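Local coordinates for protein probable dehydrogenase (Bordetella bronchiseptica, PDB 3MOI) that probably works as a dehydrogenase of the GFO/IDH/MocA family, with an N-terminal Rossmann domain expected to bind a nicotinamide dinucleotide cofactor, at residues I3-C8 with P20-H25; R106-V111 with D361-K366; P128-L133 with I183-T188; G191-A196 with G365-E370. All blocks are in the same frame, centred on the assembly; numbering follows the deposited sequence.

Contact 1 (I3-C8 with P20-H25)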
loop_
_atom_site.group_PDB
_atom_site.type_symbol
_atom_site.label_atom_id
_atom_site.label_comp_id
_atom_site.label_asym_id
_atom_site.label_seq_id
_atom_site.Cartn_x
_atom_site.Cartn_y
_atom_site.Cartn_z
ATOM N N ILE A 3 24.474 -26.257 19.608
ATOM C CA ILE A 3 25.403 -25.679 18.653
ATOM C C ILE A 3 26.362 -24.712 19.354
ATOM O O ILE A 3 25.968 -23.786 20.018
ATOM C CB ILE A 3 24.605 -24.962 17.512
ATOM C CG1 ILE A 3 23.565 -25.923 16.917
ATOM C CG2 ILE A 3 25.501 -24.438 16.430
ATOM C CD1 ILE A 3 24.068 -27.397 16.802
ATOM N N ARG A 4 27.639 -24.958 19.206
ATOM C CA ARG A 4 28.620 -24.081 19.772
ATOM C C ARG A 4 28.974 -23.018 18.714
ATOM O O ARG A 4 29.442 -23.348 17.621
ATOM C CB ARG A 4 29.862 -24.854 20.229
ATOM C CG ARG A 4 29.636 -25.901 21.318
ATOM C CD ARG A 4 30.812 -26.877 21.440
ATOM N NE ARG A 4 31.061 -27.482 20.139
ATOM C CZ ARG A 4 31.926 -28.476 19.887
ATOM N NH1 ARG A 4 32.650 -29.049 20.859
ATOM N NH2 ARG A 4 32.068 -28.905 18.630
ATOM N N PHE A 5 28.703 -21.769 19.064
ATOM C CA PHE A 5 28.771 -20.648 18.151
ATOM C C PHE A 5 29.915 -19.754 18.481
ATOM O O PHE A 5 30.156 -19.501 19.651
ATOM C CB PHE A 5 27.539 -19.771 18.277
ATOM C CG PHE A 5 26.477 -20.099 17.329
ATOM C CD1 PHE A 5 25.345 -20.795 17.745
ATOM C CD2 PHE A 5 26.582 -19.727 16.003
ATOM C CE1 PHE A 5 24.325 -21.085 16.838
ATOM C CE2 PHE A 5 25.577 -20.029 15.099
ATOM C CZ PHE A 5 24.457 -20.692 15.520
ATOM N N GLY A 6 30.598 -19.266 17.452
ATOM C CA GLY A 6 31.464 -18.092 17.608
ATOM C C GLY A 6 30.799 -16.857 16.978
ATOM O O GLY A 6 30.262 -16.960 15.884
ATOM N N ILE A 7 30.851 -15.702 17.633
ATOM C CA ILE A 7 30.360 -14.484 17.026
ATOM C C ILE A 7 31.460 -13.705 16.378
ATOM O O ILE A 7 32.460 -13.440 16.992
ATOM C CB ILE A 7 29.691 -13.565 18.009
ATOM C CG1 ILE A 7 28.563 -14.303 18.736
ATOM C CG2 ILE A 7 29.123 -12.385 17.252
ATOM C CD1 ILE A 7 27.616 -13.381 19.469
ATOM N N CYS A 8 31.295 -13.320 15.123
ATOM C CA CYS A 8 32.392 -12.654 14.376
ATOM C C CYS A 8 31.922 -11.314 13.904
ATOM O O CYS A 8 31.191 -11.249 12.908
ATOM C CB CYS A 8 32.775 -13.501 13.163
ATOM S SG CYS A 8 33.737 -12.661 11.852
ATOM N N PRO A 20 22.550 -11.768 23.214
ATOM C CA PRO A 20 21.679 -12.136 24.347
ATOM C C PRO A 20 20.698 -13.225 23.969
ATOM O O PRO A 20 20.531 -14.207 24.713
ATOM C CB PRO A 20 20.941 -10.833 24.680
ATOM C CG PRO A 20 21.718 -9.737 23.958
ATOM C CD PRO A 20 22.253 -10.417 22.729
ATOM N N ALA A 21 20.119 -13.100 22.779
ATOM C CA ALA A 21 19.217 -14.128 22.238
ATOM C C ALA A 21 19.861 -15.492 22.156
ATOM O O ALA A 21 19.202 -16.496 22.398
ATOM C CB ALA A 21 18.680 -13.708 20.851
ATOM N N MET A 22 21.153 -15.537 21.829
ATOM C CA MET A 22 21.901 -16.810 21.847
ATOM C C MET A 22 22.051 -17.368 23.257
ATOM O O MET A 22 21.899 -18.581 23.438
ATOM C CB MET A 22 23.310 -16.673 21.237
ATOM C CG MET A 22 23.440 -16.910 19.751
ATOM S SD MET A 22 25.131 -16.997 19.108
ATOM C CE MET A 22 24.617 -17.439 17.485
ATOM N N ARG A 23 22.378 -16.515 24.242
ATOM C CA ARG A 23 22.541 -17.005 25.637
ATOM C C ARG A 23 21.243 -17.698 25.961
ATOM O O ARG A 23 21.192 -18.913 26.103
ATOM C CB ARG A 23 22.822 -15.874 26.654
ATOM C CG ARG A 23 24.030 -16.159 27.571
ATOM C CD ARG A 23 23.913 -15.603 29.006
ATOM N NE ARG A 23 24.702 -14.392 29.306
ATOM C CZ ARG A 23 24.321 -13.143 29.042
ATOM N NH1 ARG A 23 23.177 -12.903 28.402
ATOM N NH2 ARG A 23 25.093 -12.117 29.408
ATOM N N HIS A 24 20.174 -16.916 25.885
ATOM C CA HIS A 24 18.851 -17.398 26.144
ATOM C C HIS A 24 18.406 -18.558 25.296
ATOM O O HIS A 24 17.500 -19.262 25.672
ATOM C CB HIS A 24 17.857 -16.249 25.989
ATOM C CG HIS A 24 18.114 -15.116 26.938
ATOM N ND1 HIS A 24 17.470 -13.905 26.846
ATOM C CD2 HIS A 24 18.980 -15.002 27.975
ATOM C CE1 HIS A 24 17.895 -13.103 27.809
ATOM N NE2 HIS A 24 18.814 -13.743 28.507
ATOM N N HIS A 25 18.985 -18.770 24.129
ATOM C CA HIS A 25 18.542 -19.911 23.341
ATOM C C HIS A 25 19.201 -21.189 23.884
ATOM O O HIS A 25 20.460 -21.242 24.174
ATOM C CB HIS A 25 18.791 -19.705 21.857
ATOM C CG HIS A 25 17.993 -20.601 20.949
ATOM N ND1 HIS A 25 18.132 -21.965 20.932
ATOM C CD2 HIS A 25 17.144 -20.310 19.933
ATOM C CE1 HIS A 25 17.356 -22.480 19.994
ATOM N NE2 HIS A 25 16.752 -21.496 19.365
#

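Contact 2 (R106-V111 with D361-K366)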
loop_
_atom_site.group_PDB
_atom_site.type_symbol
_atom_site.label_atom_id
_atom_site.label_comp_id
_atom_site.label_asym_id
_atom_site.label_seq_id
_atom_site.Cartn_x
_atom_site.Cartn_y
_atom_site.Cartn_z
ATOM N N ARG A 106 31.243 -16.568 -5.188
ATOM C CA ARG A 106 32.342 -17.174 -4.450
ATOM C C ARG A 106 31.862 -17.787 -3.156
ATOM O O ARG A 106 32.411 -18.812 -2.702
ATOM C CB ARG A 106 33.453 -16.170 -4.087
ATOM C CG ARG A 106 34.350 -15.647 -5.238
ATOM C CD ARG A 106 35.542 -14.823 -4.570
ATOM N NE ARG A 106 36.375 -15.725 -3.731
ATOM C CZ ARG A 106 37.070 -15.388 -2.638
ATOM N NH1 ARG A 106 37.051 -14.151 -2.110
ATOM N NH2 ARG A 106 37.781 -16.330 -2.041
ATOM N N MET A 107 30.849 -17.175 -2.572
ATOM C CA MET A 107 30.285 -17.638 -1.281
ATOM C C MET A 107 29.535 -18.985 -1.469
ATOM O O MET A 107 29.761 -19.970 -0.727
ATOM C CB MET A 107 29.405 -16.536 -0.658
ATOM C CG MET A 107 30.199 -15.262 -0.111
ATOM S SD MET A 107 29.234 -13.800 0.306
ATOM C CE MET A 107 29.375 -13.094 -1.172
ATOM N N ILE A 108 28.733 -19.051 -2.524
ATOM C CA ILE A 108 27.973 -20.237 -2.860
ATOM C C ILE A 108 28.959 -21.392 -3.099
ATOM O O ILE A 108 28.827 -22.470 -2.526
ATOM C CB ILE A 108 27.047 -19.942 -4.081
ATOM C CG1 ILE A 108 25.901 -18.984 -3.627
ATOM C CG2 ILE A 108 26.479 -21.212 -4.731
ATOM C CD1 ILE A 108 25.137 -18.275 -4.772
ATOM N N GLU A 109 29.996 -21.131 -3.874
ATOM C CA GLU A 109 30.875 -22.183 -4.301
ATOM C C GLU A 109 31.640 -22.741 -3.096
ATOM O O GLU A 109 31.726 -23.953 -2.895
ATOM C CB GLU A 109 31.738 -21.689 -5.462
ATOM C CG GLU A 109 30.880 -21.326 -6.718
ATOM C CD GLU A 109 31.611 -20.553 -7.880
ATOM O OE1 GLU A 109 32.687 -19.929 -7.672
ATOM O OE2 GLU A 109 31.083 -20.574 -9.032
ATOM N N ALA A 110 32.057 -21.849 -2.218
ATOM C CA ALA A 110 32.755 -22.267 -1.002
ATOM C C ALA A 110 31.848 -23.084 -0.065
ATOM O O ALA A 110 32.244 -24.134 0.448
ATOM C CB ALA A 110 33.317 -21.052 -0.269
ATOM N N VAL A 111 30.634 -22.618 0.145
ATOM C CA VAL A 111 29.714 -23.302 1.053
ATOM C C VAL A 111 29.385 -24.657 0.503
ATOM O O VAL A 111 29.454 -25.631 1.245
ATOM C CB VAL A 111 28.430 -22.444 1.309
ATOM C CG1 VAL A 111 27.292 -23.266 1.805
ATOM C CG2 VAL A 111 28.783 -21.272 2.246
ATOM N N ASP A 361 19.348 -19.932 2.076
ATOM C CA ASP A 361 20.724 -20.313 1.906
ATOM C C ASP A 361 21.451 -19.227 1.086
ATOM O O ASP A 361 20.961 -18.114 0.890
ATOM C CB ASP A 361 20.781 -21.677 1.230
ATOM C CG ASP A 361 20.469 -21.592 -0.239
ATOM O OD1 ASP A 361 19.627 -20.739 -0.640
ATOM O OD2 ASP A 361 21.133 -22.349 -1.004
ATOM N N ALA A 362 22.639 -19.546 0.612
ATOM C CA ALA A 362 23.441 -18.525 -0.105
ATOM C C ALA A 362 22.745 -18.173 -1.432
ATOM O O ALA A 362 22.743 -17.001 -1.794
ATOM C CB ALA A 362 24.838 -18.945 -0.277
ATOM N N ARG A 363 22.082 -19.147 -2.092
ATOM C CA ARG A 363 21.409 -18.874 -3.353
ATOM C C ARG A 363 20.200 -18.001 -3.150
ATOM O O ARG A 363 19.863 -17.254 -4.009
ATOM C CB ARG A 363 21.011 -20.146 -4.069
ATOM C CG ARG A 363 22.167 -20.809 -4.805
ATOM C CD ARG A 363 21.961 -22.317 -4.960
ATOM N NE ARG A 363 23.154 -22.955 -5.461
ATOM C CZ ARG A 363 23.525 -22.980 -6.751
ATOM N NH1 ARG A 363 22.779 -22.426 -7.671
ATOM N NH2 ARG A 363 24.656 -23.586 -7.109
ATOM N N TRP A 364 19.557 -18.081 -2.004
ATOM C CA TRP A 364 18.410 -17.294 -1.740
ATOM C C TRP A 364 18.884 -15.891 -1.528
ATOM O O TRP A 364 18.295 -14.953 -2.010
ATOM C CB TRP A 364 17.732 -17.856 -0.516
ATOM C CG TRP A 364 16.772 -16.973 0.196
ATOM C CD1 TRP A 364 17.065 -15.873 0.960
ATOM C CD2 TRP A 364 15.382 -17.199 0.351
ATOM N NE1 TRP A 364 15.910 -15.334 1.485
ATOM C CE2 TRP A 364 14.866 -16.146 1.135
ATOM C CE3 TRP A 364 14.506 -18.175 -0.121
ATOM C CZ2 TRP A 364 13.547 -16.080 1.482
ATOM C CZ3 TRP A 364 13.217 -18.097 0.207
ATOM C CH2 TRP A 364 12.728 -17.058 0.989
ATOM N N GLY A 365 19.959 -15.742 -0.785
ATOM C CA GLY A 365 20.636 -14.447 -0.611
ATOM C C GLY A 365 21.015 -13.764 -1.926
ATOM O O GLY A 365 20.632 -12.578 -2.153
ATOM N N LYS A 366 21.693 -14.502 -2.820
ATOM C CA LYS A 366 22.074 -13.893 -4.116
ATOM C C LYS A 366 20.835 -13.414 -4.823
ATOM O O LYS A 366 20.808 -12.293 -5.359
ATOM C CB LYS A 366 22.844 -14.842 -5.047
ATOM C CG LYS A 366 23.211 -14.228 -6.407
ATOM C CD LYS A 366 23.977 -15.201 -7.305
ATOM C CE LYS A 366 24.546 -14.486 -8.545
ATOM N NZ LYS A 366 25.274 -15.467 -9.461
#

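Contact 3 (P128-L133 with I183-T188)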
loop_
_atom_site.group_PDB
_atom_site.type_symbol
_atom_site.label_atom_id
_atom_site.label_comp_id
_atom_site.label_asym_id
_atom_site.label_seq_id
_atom_site.Cartn_x
_atom_site.Cartn_y
_atom_site.Cartn_z
ATOM N N PRO A 128 8.194 -14.683 13.512
ATOM C CA PRO A 128 7.160 -15.736 13.474
ATOM C C PRO A 128 5.872 -15.304 12.829
ATOM O O PRO A 128 5.171 -16.133 12.310
ATOM C CB PRO A 128 6.900 -16.062 14.968
ATOM C CG PRO A 128 8.124 -15.590 15.681
ATOM C CD PRO A 128 8.612 -14.373 14.883
ATOM N N VAL A 129 5.522 -14.032 12.848
ATOM C CA VAL A 129 4.300 -13.659 12.133
ATOM C C VAL A 129 4.400 -13.992 10.640
ATOM O O VAL A 129 3.429 -14.479 10.047
ATOM C CB VAL A 129 3.870 -12.204 12.370
ATOM C CG1 VAL A 129 3.610 -11.960 13.896
ATOM C CG2 VAL A 129 4.880 -11.231 11.799
ATOM N N VAL A 130 5.591 -13.822 10.057
ATOM C CA VAL A 130 5.818 -14.158 8.656
ATOM C C VAL A 130 5.819 -15.648 8.441
ATOM O O VAL A 130 5.277 -16.160 7.479
ATOM C CB VAL A 130 7.126 -13.578 8.173
ATOM C CG1 VAL A 130 7.439 -14.080 6.791
ATOM C CG2 VAL A 130 7.075 -11.999 8.252
ATOM N N ARG A 131 6.411 -16.375 9.341
ATOM C CA ARG A 131 6.328 -17.835 9.262
ATOM C C ARG A 131 4.899 -18.283 9.406
ATOM O O ARG A 131 4.439 -19.207 8.715
ATOM C CB ARG A 131 7.156 -18.451 10.366
ATOM C CG ARG A 131 7.205 -19.990 10.410
ATOM C CD ARG A 131 8.389 -20.376 11.341
ATOM N NE ARG A 131 8.062 -21.489 12.227
ATOM C CZ ARG A 131 8.760 -22.627 12.314
ATOM N NH1 ARG A 131 9.850 -22.844 11.555
ATOM N NH2 ARG A 131 8.362 -23.568 13.167
ATOM N N THR A 132 4.168 -17.602 10.272
ATOM C CA THR A 132 2.753 -17.943 10.452
ATOM C C THR A 132 1.968 -17.675 9.211
ATOM O O THR A 132 1.137 -18.503 8.878
ATOM C CB THR A 132 2.093 -17.231 11.635
ATOM O OG1 THR A 132 2.935 -17.374 12.778
ATOM C CG2 THR A 132 0.710 -17.837 11.917
ATOM N N LEU A 133 2.225 -16.555 8.538
ATOM C CA LEU A 133 1.533 -16.240 7.290
ATOM C C LEU A 133 1.836 -17.332 6.283
ATOM O O LEU A 133 0.928 -17.789 5.609
ATOM C CB LEU A 133 1.878 -14.833 6.710
ATOM C CG LEU A 133 1.373 -13.550 7.443
ATOM C CD1 LEU A 133 2.232 -12.289 7.142
ATOM C CD2 LEU A 133 -0.099 -13.182 7.205
ATOM N N ILE A 183 11.420 -8.019 0.752
ATOM C CA ILE A 183 11.565 -8.919 -0.332
ATOM C C ILE A 183 11.593 -10.317 0.256
ATOM O O ILE A 183 10.937 -11.200 -0.247
ATOM C CB ILE A 183 12.844 -8.650 -1.122
ATOM C CG1 ILE A 183 12.812 -7.273 -1.797
ATOM C CG2 ILE A 183 13.111 -9.749 -2.192
ATOM C CD1 ILE A 183 14.183 -6.891 -2.374
ATOM N N ASP A 184 12.361 -10.535 1.318
ATOM C CA ASP A 184 12.474 -11.890 1.855
ATOM C C ASP A 184 11.156 -12.372 2.406
ATOM O O ASP A 184 10.850 -13.567 2.328
ATOM C CB ASP A 184 13.511 -11.976 2.963
ATOM C CG ASP A 184 14.935 -11.829 2.451
ATOM O OD1 ASP A 184 15.211 -12.162 1.280
ATOM O OD2 ASP A 184 15.769 -11.342 3.230
ATOM N N SER A 185 10.356 -11.440 2.947
ATOM C CA SER A 185 9.072 -11.833 3.505
ATOM C C SER A 185 8.132 -12.248 2.395
ATOM O O SER A 185 7.360 -13.242 2.538
ATOM C CB SER A 185 8.487 -10.705 4.348
ATOM O OG SER A 185 9.424 -10.441 5.401
ATOM N N ILE A 186 8.198 -11.505 1.293
ATOM C CA ILE A 186 7.338 -11.811 0.157
ATOM C C ILE A 186 7.704 -13.188 -0.364
ATOM O O ILE A 186 6.862 -14.026 -0.502
ATOM C CB ILE A 186 7.457 -10.757 -0.894
ATOM C CG1 ILE A 186 6.808 -9.445 -0.400
ATOM C CG2 ILE A 186 6.809 -11.178 -2.140
ATOM C CD1 ILE A 186 7.160 -8.246 -1.242
ATOM N N LYS A 187 8.968 -13.469 -0.583
ATOM C CA LYS A 187 9.347 -14.808 -0.951
ATOM C C LYS A 187 8.942 -15.901 0.053
ATOM O O LYS A 187 8.565 -17.017 -0.333
ATOM C CB LYS A 187 10.822 -14.856 -1.121
ATOM C CG LYS A 187 11.335 -14.016 -2.317
ATOM C CD LYS A 187 12.654 -14.634 -2.788
ATOM C CE LYS A 187 13.792 -14.184 -2.041
ATOM N NZ LYS A 187 15.023 -14.768 -2.616
ATOM N N THR A 188 9.074 -15.609 1.328
ATOM C CA THR A 188 8.762 -16.589 2.333
ATOM C C THR A 188 7.251 -16.903 2.379
ATOM O O THR A 188 6.849 -18.057 2.318
ATOM C CB THR A 188 9.206 -16.088 3.687
ATOM O OG1 THR A 188 10.646 -16.027 3.751
ATOM C CG2 THR A 188 8.659 -16.981 4.801
#

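Contact 4 (G191-A196 with G365-E370)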
loop_
_atom_site.group_PDB
_atom_site.type_symbol
_atom_site.label_atom_id
_atom_site.label_comp_id
_atom_site.label_asym_id
_atom_site.label_seq_id
_atom_site.Cartn_x
_atom_site.Cartn_y
_atom_site.Cartn_z
ATOM N N GLY A 191 6.366 -18.506 -1.202
ATOM C CA GLY A 191 7.130 -19.558 -1.881
ATOM C C GLY A 191 7.341 -19.401 -3.386
ATOM O O GLY A 191 7.670 -20.367 -4.028
ATOM N N GLN A 192 7.148 -18.208 -3.955
ATOM C CA GLN A 192 7.369 -18.006 -5.392
ATOM C C GLN A 192 8.611 -17.175 -5.760
ATOM O O GLN A 192 9.040 -16.296 -5.046
ATOM C CB GLN A 192 6.154 -17.377 -5.991
ATOM C CG GLN A 192 4.890 -18.308 -6.000
ATOM C CD GLN A 192 3.818 -17.688 -6.837
ATOM O OE1 GLN A 192 3.988 -17.567 -8.073
ATOM N NE2 GLN A 192 2.709 -17.240 -6.194
ATOM N N ARG A 193 9.209 -17.495 -6.897
ATOM C CA ARG A 193 10.223 -16.687 -7.470
ATOM C C ARG A 193 9.633 -15.342 -7.925
ATOM O O ARG A 193 8.523 -15.249 -8.462
ATOM C CB ARG A 193 10.881 -17.413 -8.633
ATOM C CG ARG A 193 12.019 -16.608 -9.320
ATOM C CD ARG A 193 12.845 -17.460 -10.284
ATOM N NE ARG A 193 13.401 -16.662 -11.389
ATOM C CZ ARG A 193 14.625 -16.139 -11.380
ATOM N NH1 ARG A 193 15.417 -16.334 -10.323
ATOM N NH2 ARG A 193 15.053 -15.406 -12.404
ATOM N N ILE A 194 10.404 -14.293 -7.690
ATOM C CA ILE A 194 10.099 -13.003 -8.201
ATOM C C ILE A 194 10.609 -12.957 -9.632
ATOM O O ILE A 194 11.799 -13.061 -9.851
ATOM C CB ILE A 194 10.798 -11.955 -7.331
ATOM C CG1 ILE A 194 10.212 -12.017 -5.918
ATOM C CG2 ILE A 194 10.623 -10.622 -7.935
ATOM C CD1 ILE A 194 10.902 -11.229 -4.846
ATOM N N THR A 195 9.733 -12.790 -10.593
ATOM C CA THR A 195 10.114 -12.838 -12.032
ATOM C C THR A 195 10.099 -11.487 -12.714
ATOM O O THR A 195 10.581 -11.372 -13.817
ATOM C CB THR A 195 9.177 -13.737 -12.882
ATOM O OG1 THR A 195 7.830 -13.299 -12.681
ATOM C CG2 THR A 195 9.293 -15.213 -12.452
ATOM N N ALA A 196 9.571 -10.451 -12.086
ATOM C CA ALA A 196 9.729 -9.116 -12.686
ATOM C C ALA A 196 9.622 -8.028 -11.609
ATOM O O ALA A 196 9.005 -8.230 -10.581
ATOM C CB ALA A 196 8.700 -8.896 -13.796
ATOM N N GLY A 365 19.959 -15.742 -0.785
ATOM C CA GLY A 365 20.636 -14.447 -0.611
ATOM C C GLY A 365 21.015 -13.764 -1.926
ATOM O O GLY A 365 20.632 -12.578 -2.153
ATOM N N LYS A 366 21.693 -14.502 -2.820
ATOM C CA LYS A 366 22.074 -13.893 -4.116
ATOM C C LYS A 366 20.835 -13.414 -4.823
ATOM O O LYS A 366 20.808 -12.293 -5.359
ATOM C CB LYS A 366 22.844 -14.842 -5.047
ATOM C CG LYS A 366 23.211 -14.228 -6.407
ATOM C CD LYS A 366 23.977 -15.201 -7.305
ATOM C CE LYS A 366 24.546 -14.486 -8.545
ATOM N NZ LYS A 366 25.274 -15.467 -9.461
ATOM N N ASP A 367 19.821 -14.254 -4.794
ATOM C CA ASP A 367 18.555 -13.940 -5.380
ATOM C C ASP A 367 17.937 -12.661 -4.826
ATOM O O ASP A 367 17.488 -11.790 -5.600
ATOM C CB ASP A 367 17.598 -15.119 -5.288
ATOM C CG ASP A 367 16.268 -14.805 -5.941
ATOM O OD1 ASP A 367 16.087 -15.082 -7.186
ATOM O OD2 ASP A 367 15.445 -14.202 -5.218
ATOM N N THR A 368 18.006 -12.463 -3.515
ATOM C CA THR A 368 17.534 -11.206 -2.956
ATOM C C THR A 368 18.433 -10.057 -3.411
ATOM O O THR A 368 17.968 -8.917 -3.748
ATOM C CB THR A 368 17.462 -11.302 -1.453
ATOM O OG1 THR A 368 16.425 -12.222 -1.136
ATOM C CG2 THR A 368 17.178 -9.933 -0.785
ATOM N N LEU A 369 19.730 -10.298 -3.452
ATOM C CA LEU A 369 20.611 -9.234 -3.975
ATOM C C LEU A 369 20.140 -8.897 -5.395
ATOM O O LEU A 369 19.972 -7.723 -5.695
ATOM C CB LEU A 369 22.061 -9.648 -3.922
ATOM C CG LEU A 369 23.123 -8.782 -4.603
ATOM C CD1 LEU A 369 23.241 -7.351 -4.027
ATOM C CD2 LEU A 369 24.405 -9.503 -4.496
ATOM N N GLU A 370 19.779 -9.887 -6.234
ATOM C CA GLU A 370 19.436 -9.534 -7.631
ATOM C C GLU A 370 18.182 -8.760 -7.680
ATOM O O GLU A 370 18.034 -7.887 -8.511
ATOM C CB GLU A 370 19.321 -10.727 -8.538
ATOM C CG GLU A 370 20.670 -11.357 -8.819
ATOM C CD GLU A 370 20.603 -12.704 -9.504
ATOM O OE1 GLU A 370 19.493 -13.208 -9.770
ATOM O OE2 GLU A 370 21.674 -13.279 -9.817
#

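Contact 1 (I3-C8 with P20-H25)
M22, near the end of helix 12-24, reaches across to F5 and I7 of strand 3-8 and carries the whole contact from the helix side. Following the helix from P20, the first thing to note is a kink: the proline nitrogen makes no bond to the preceding turn, while its carbonyl oxygen still receives H24 N. M22 then points toward the strand. Its chain is extended beyond CG (chi2 -171°, chi3 174°), which drives the terminal methyl right across the gap. M22 CE sits over one face of the F5 ring, 3.3 Å from the centroid and only 13° off the normal, a tight CH-pi contact. The sulfur lies further back: M22 SD is 4.3 Å from the centroid of the F5 ring and approaches it obliquely, so this is also a Met-aromatic contact. The two side chains cross at about a right angle. This helix and strand open the beta-alpha-beta unit 3-8, 12-24, 28-34 of the Rossmann fold; strand 3-8 runs into the glycine-rich turn (G9, G11, G14), which the I7 side chain touches and which probably serves as a dinucleotide-binding loop. I7 CG1 touches M22 SD more loosely, at 4.4 Å. I30 of strand 28-34 and I345 of helix 340-352 also pack on M22. At H25, in the turn after the helix, ND1 bonds D27 N and NE2 bonds D346 OD1, pinning both ring nitrogens.

Contact 2 (R106-V111 with D361-K366)
The guanidinium of R363 is met by CG2 of I108, which comes in obliquely with R363 NH2 and R363 NE both 3.8 Å away from I108 CG2. The arginine chain, extended from CG to NE, crosses the isoleucine at about a right angle. A second flat group, the carboxylate of D361, is the N-cap of helix 362-381: D361 OD1 takes W364 N at 3.0 Å, with the donor 38° above the carboxylate plane. The W364 indole lies on the far side from helix 101-114, in a cation-pi contact with K187.

Between the helices, I108 does the work. I108 CG1 packs on A362 CB at 3.5 Å. The small alanine lets the backbones approach closely, I108 CA and A362 CA being 5.6 Å apart. I108 CD1 lies between the R363 and K366 stems, 3.9 Å from R363 CG and 4.1 Å from K366 CB. The two short helical segments run antiparallel, 173° between their directions, with axes 9.7 Å apart, and so join a helix of the Rossmann domain to the long helix near the C-terminus.

The chemistry is thus an apolar centre, I108 against A362, flanked by R363 and K366, whose aliphatic stems pack on I108. Their charged ends pair with other residues of helix 101-114, R363 NE with E112 and K366 NZ with D105, and probably help hold the helices together.

Contact 3 (P128-L133 with I183-T188)
Helices 128-139 and 179-190 come closest at V130 and S185, whose CA atoms are 6.5 Å apart. V130 is the residue that bridges them, one methyl to each of two residues a turn apart. Its CG1, anti to the backbone N (chi1 173°), meets T188 CG2 at 3.7 Å, methyl to methyl, with the two side chains crossing at about a right angle. Its other branch reaches S185: V130 CG2 lies 4.0 Å from S185 OG, a plain van der Waals approach, because the serine hydroxyl is bonded to H181 O one turn back in its own helix.

T188 solves its polarity the same way. T188 OG1 donates to D184 O at 2.8 Å, tilted 34° from the carbonyl plane, while T188 N reaches that oxygen from the opposite face. Two bonds therefore grip D184 O, and the hydroxyl is tied back along the helix as the methyl is presented to V130. T132 repeats the pattern on the other helix, where T132 OG1 donates to P128 O at 2.6 Å; T132 OG1 is also bonded to I333 N.

The contact joins two helices of the GFO/IDH/MocA C-terminal domain that pack against its mixed sheet. M303 of strand 302-307 packs on V130, L133 and S185, covering the junction. On another face of helix 179-190, I186 rests on A226 and M228 of strand 225-231, and T188 also touches W364 of helix 362-381.

Contact 4 (G191-A196 with G365-E370)
The charged pair comes first: R193 and D367 form a salt bridge, R193 NH1 to D367 OD1 at 3.4 Å. It is a long one, with the guanidinium and carboxylate planes 61° apart, so the arginine offers a single nitrogen, not a flat two-point grip. The R193 chain is extended from CG to NE, and this reach carries the guanidinium over from the loop to helix 362-381. D367 is shared among several cations: OD1 also pairs with R387 near the C-terminus, and OD2 with K187. With three positive groups around it, the carboxylate would be expected to stay ionised. E370, a turn further on, adds a more distant attraction, E370 OE1 being 5.2 Å from R193 NH1.

Backbone conformation and bonds shape 191-196. G191 leaves helix 179-190 with positive phi (60°), and the chain then runs out into strand 194-202 of the mixed sheet of the C-terminal domain. T195 and A196 both face T219 of strand 213-220, a classic beta bulge. On the other side of the contact, 365-370 is regular helix, with L369 N bonded to G365 O and E370 N to K366 O.

As for apolar packing, I194 points toward the helix without touching 365-370; it rests instead on I183 and K187 of helix 179-190 and on L218 and L220.

Contact 1 lies apart, in the parallel Rossmann sheet and its first helix, about 23 to 29 Å from the others between centres. Contacts 2 and 4 use helix 362-381 and share G365 and K366, with centres about 13 Å apart; they join that helix to helix 101-114 of the nucleotide-binding domain and to the start of strand 194-202. Contact 3 falls between the two segments of contact 2 along the chain and adjoins the same helix through W364, D367 and T368, D184 bonding T368. Helix 179-190 of contact 3 is followed in the chain by strand 194-202 of contact 4. The C-terminal helix thus links both domains.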